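Purine nucleosidase, (IunH-1) (Sulfolobus solfataricus, PDB 3T8J) belongs to the nucleosidase family, with an alpha/beta fold built around a mixed beta-sheet and a sodium ion bound at the strand ends. Local coordinates at residues His3-Cys8 / Val28-Ile33. Sequence-based numbering, arbitrary orientation.
Sequences HFIIDC and VVAVTI
OD1 of D7 is gripped by two donors: the hydroxyl OG1 of T32, at 2.6 Å, and the amide ND2 of N126, which also bonds the carbonyl O of I33. Toward T32 the carboxylate offers the anti lone pair of OD1, and the two side chains cross at about a right angle. T32 holds OG1 between its backbone N and carbonyl carbon (chi1 53°). CG2 of I5 packs against this hydroxyl, 3.7 Å from OG1 of T32, and lies near CG2 of T32. The two strands run parallel with their directions 21° apart, and their segment axes approach to 4.6 Å. I6 spans V31, its N donating to O of A30 and its O accepting from N of T32, and C8 N bonds O of T32 (2.8 Å). At the other end, V29 N donates to F4 O, while CG2 of V29 lies against the same oxygen and meets CG1 of I5 at 3.9 Å. On the face of F4, I6 and C8, the side chains of I6 and V31 lie side by side, pointing the same way, with their CG2 methyls 3.8 Å apart; SG of C8 approaches CG1 of V31. Helix 12-23 packs on this face through S17, L21 and L22, whereas helix 101-111 covers I5, A30 and T32 on the other. The two strands and helix 12-23, which connects them, form a beta-alpha-beta unit with adjacent parallel strands, and strand 3-8 leads directly into the sodium site formed by D9, D14, I121 and S122.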
loop_
_atom_site.group_PDB
_atom_site.type_symbol
_atom_site.label_atom_id
_atom_site.label_comp_id
_atom_site.label_asym_id
_atom_site.label_seq_id
_atom_site.Cartn_x
_atom_site.Cartn_y
_atom_site.Cartn_z
ATOM N N HIS A 3 4.705 -35.544 20.710
ATOM C CA HIS A 3 6.043 -35.015 20.440
ATOM C C HIS A 3 5.947 -33.574 19.939
ATOM O O HIS A 3 5.232 -33.293 18.976
ATOM C CB HIS A 3 6.735 -35.868 19.396
ATOM C CG HIS A 3 6.726 -37.325 19.719
ATOM N ND1 HIS A 3 7.602 -37.889 20.623
ATOM C CD2 HIS A 3 5.922 -38.325 19.288
ATOM C CE1 HIS A 3 7.351 -39.183 20.717
ATOM N NE2 HIS A 3 6.331 -39.474 19.926
ATOM N N PHE A 4 6.672 -32.677 20.604
ATOM C CA PHE A 4 6.616 -31.245 20.315
ATOM C C PHE A 4 7.985 -30.630 20.023
ATOM O O PHE A 4 8.993 -30.942 20.683
ATOM C CB PHE A 4 6.092 -30.469 21.537
ATOM C CG PHE A 4 4.592 -30.364 21.625
ATOM C CD1 PHE A 4 3.813 -31.469 21.917
ATOM C CD2 PHE A 4 3.944 -29.146 21.453
ATOM C CE1 PHE A 4 2.409 -31.358 21.999
ATOM C CE2 PHE A 4 2.567 -29.030 21.556
ATOM C CZ PHE A 4 1.800 -30.142 21.844
ATOM N N ILE A 5 7.999 -29.679 19.099
ATOM C CA ILE A 5 9.037 -28.632 19.048
ATOM C C ILE A 5 8.435 -27.384 19.661
ATOM O O ILE A 5 7.285 -27.030 19.379
ATOM C CB ILE A 5 9.447 -28.305 17.607
ATOM C CG1 ILE A 5 10.143 -29.484 16.974
ATOM C CG2 ILE A 5 10.306 -27.018 17.551
ATOM C CD1 ILE A 5 10.514 -29.269 15.476
ATOM N N ILE A 6 9.219 -26.690 20.510
ATOM C CA ILE A 6 8.797 -25.389 21.019
ATOM C C ILE A 6 9.726 -24.329 20.439
ATOM O O ILE A 6 10.938 -24.453 20.520
ATOM C CB ILE A 6 8.740 -25.355 22.593
ATOM C CG1 ILE A 6 8.198 -24.013 23.104
ATOM C CG2 ILE A 6 10.068 -25.691 23.236
ATOM C CD1 ILE A 6 7.953 -24.010 24.635
ATOM N N ASP A 7 9.133 -23.300 19.833
ATOM C CA ASP A 7 9.851 -22.221 19.144
ATOM C C ASP A 7 9.723 -20.950 19.974
ATOM O O ASP A 7 8.619 -20.462 20.207
ATOM C CB ASP A 7 9.282 -22.054 17.726
ATOM C CG ASP A 7 10.105 -21.094 16.856
ATOM O OD1 ASP A 7 11.257 -21.404 16.452
ATOM O OD2 ASP A 7 9.597 -19.972 16.569
ATOM N N CYS A 8 10.882 -20.451 20.419
ATOM C CA CYS A 8 11.004 -19.446 21.489
ATOM C C CYS A 8 11.836 -18.209 21.102
ATOM O O CYS A 8 12.985 -18.332 20.658
ATOM C CB CYS A 8 11.708 -20.076 22.702
ATOM S SG CYS A 8 10.828 -21.431 23.444
ATOM N N VAL A 28 9.325 -33.198 24.526
ATOM C CA VAL A 28 9.850 -32.035 23.805
ATOM C C VAL A 28 11.114 -32.480 23.081
ATOM O O VAL A 28 12.116 -32.869 23.725
ATOM C CB VAL A 28 10.152 -30.867 24.749
ATOM C CG1 VAL A 28 10.729 -29.700 23.956
ATOM C CG2 VAL A 28 8.887 -30.409 25.490
ATOM N N VAL A 29 11.060 -32.542 21.751
ATOM C CA VAL A 29 12.187 -33.066 20.980
ATOM C C VAL A 29 13.263 -32.018 20.596
ATOM O O VAL A 29 14.403 -32.381 20.269
ATOM C CB VAL A 29 11.710 -33.795 19.711
ATOM C CG1 VAL A 29 10.715 -34.926 20.086
ATOM C CG2 VAL A 29 11.074 -32.833 18.703
ATOM N N ALA A 30 12.902 -30.740 20.643
ATOM C CA ALA A 30 13.843 -29.652 20.352
ATOM C C ALA A 30 13.247 -28.347 20.794
ATOM O O ALA A 30 12.034 -28.169 20.838
ATOM C CB ALA A 30 14.165 -29.570 18.856
ATOM N N VAL A 31 14.126 -27.403 21.127
ATOM C CA VAL A 31 13.797 -26.005 21.293
ATOM C C VAL A 31 14.475 -25.231 20.157
ATOM O O VAL A 31 15.637 -25.448 19.876
ATOM C CB VAL A 31 14.308 -25.463 22.638
ATOM C CG1 VAL A 31 13.959 -23.950 22.772
ATOM C CG2 VAL A 31 13.782 -26.249 23.813
ATOM N N THR A 32 13.708 -24.410 19.446
ATOM C CA THR A 32 14.212 -23.602 18.321
ATOM C C THR A 32 14.126 -22.128 18.750
ATOM O O THR A 32 13.204 -21.767 19.499
ATOM C CB THR A 32 13.432 -23.901 17.005
ATOM O OG1 THR A 32 12.025 -23.752 17.214
ATOM C CG2 THR A 32 13.769 -25.341 16.504
ATOM N N ILE A 33 15.116 -21.313 18.364
ATOM C CA ILE A 33 15.185 -19.906 18.796
ATOM C C ILE A 33 14.992 -18.970 17.623
ATOM O O ILE A 33 15.600 -19.167 16.567
ATOM C CB ILE A 33 16.549 -19.593 19.470
ATOM C CG1 ILE A 33 16.898 -20.640 20.541
ATOM C CG2 ILE A 33 16.536 -18.169 20.102
ATOM C CD1 ILE A 33 15.942 -20.652 21.735
#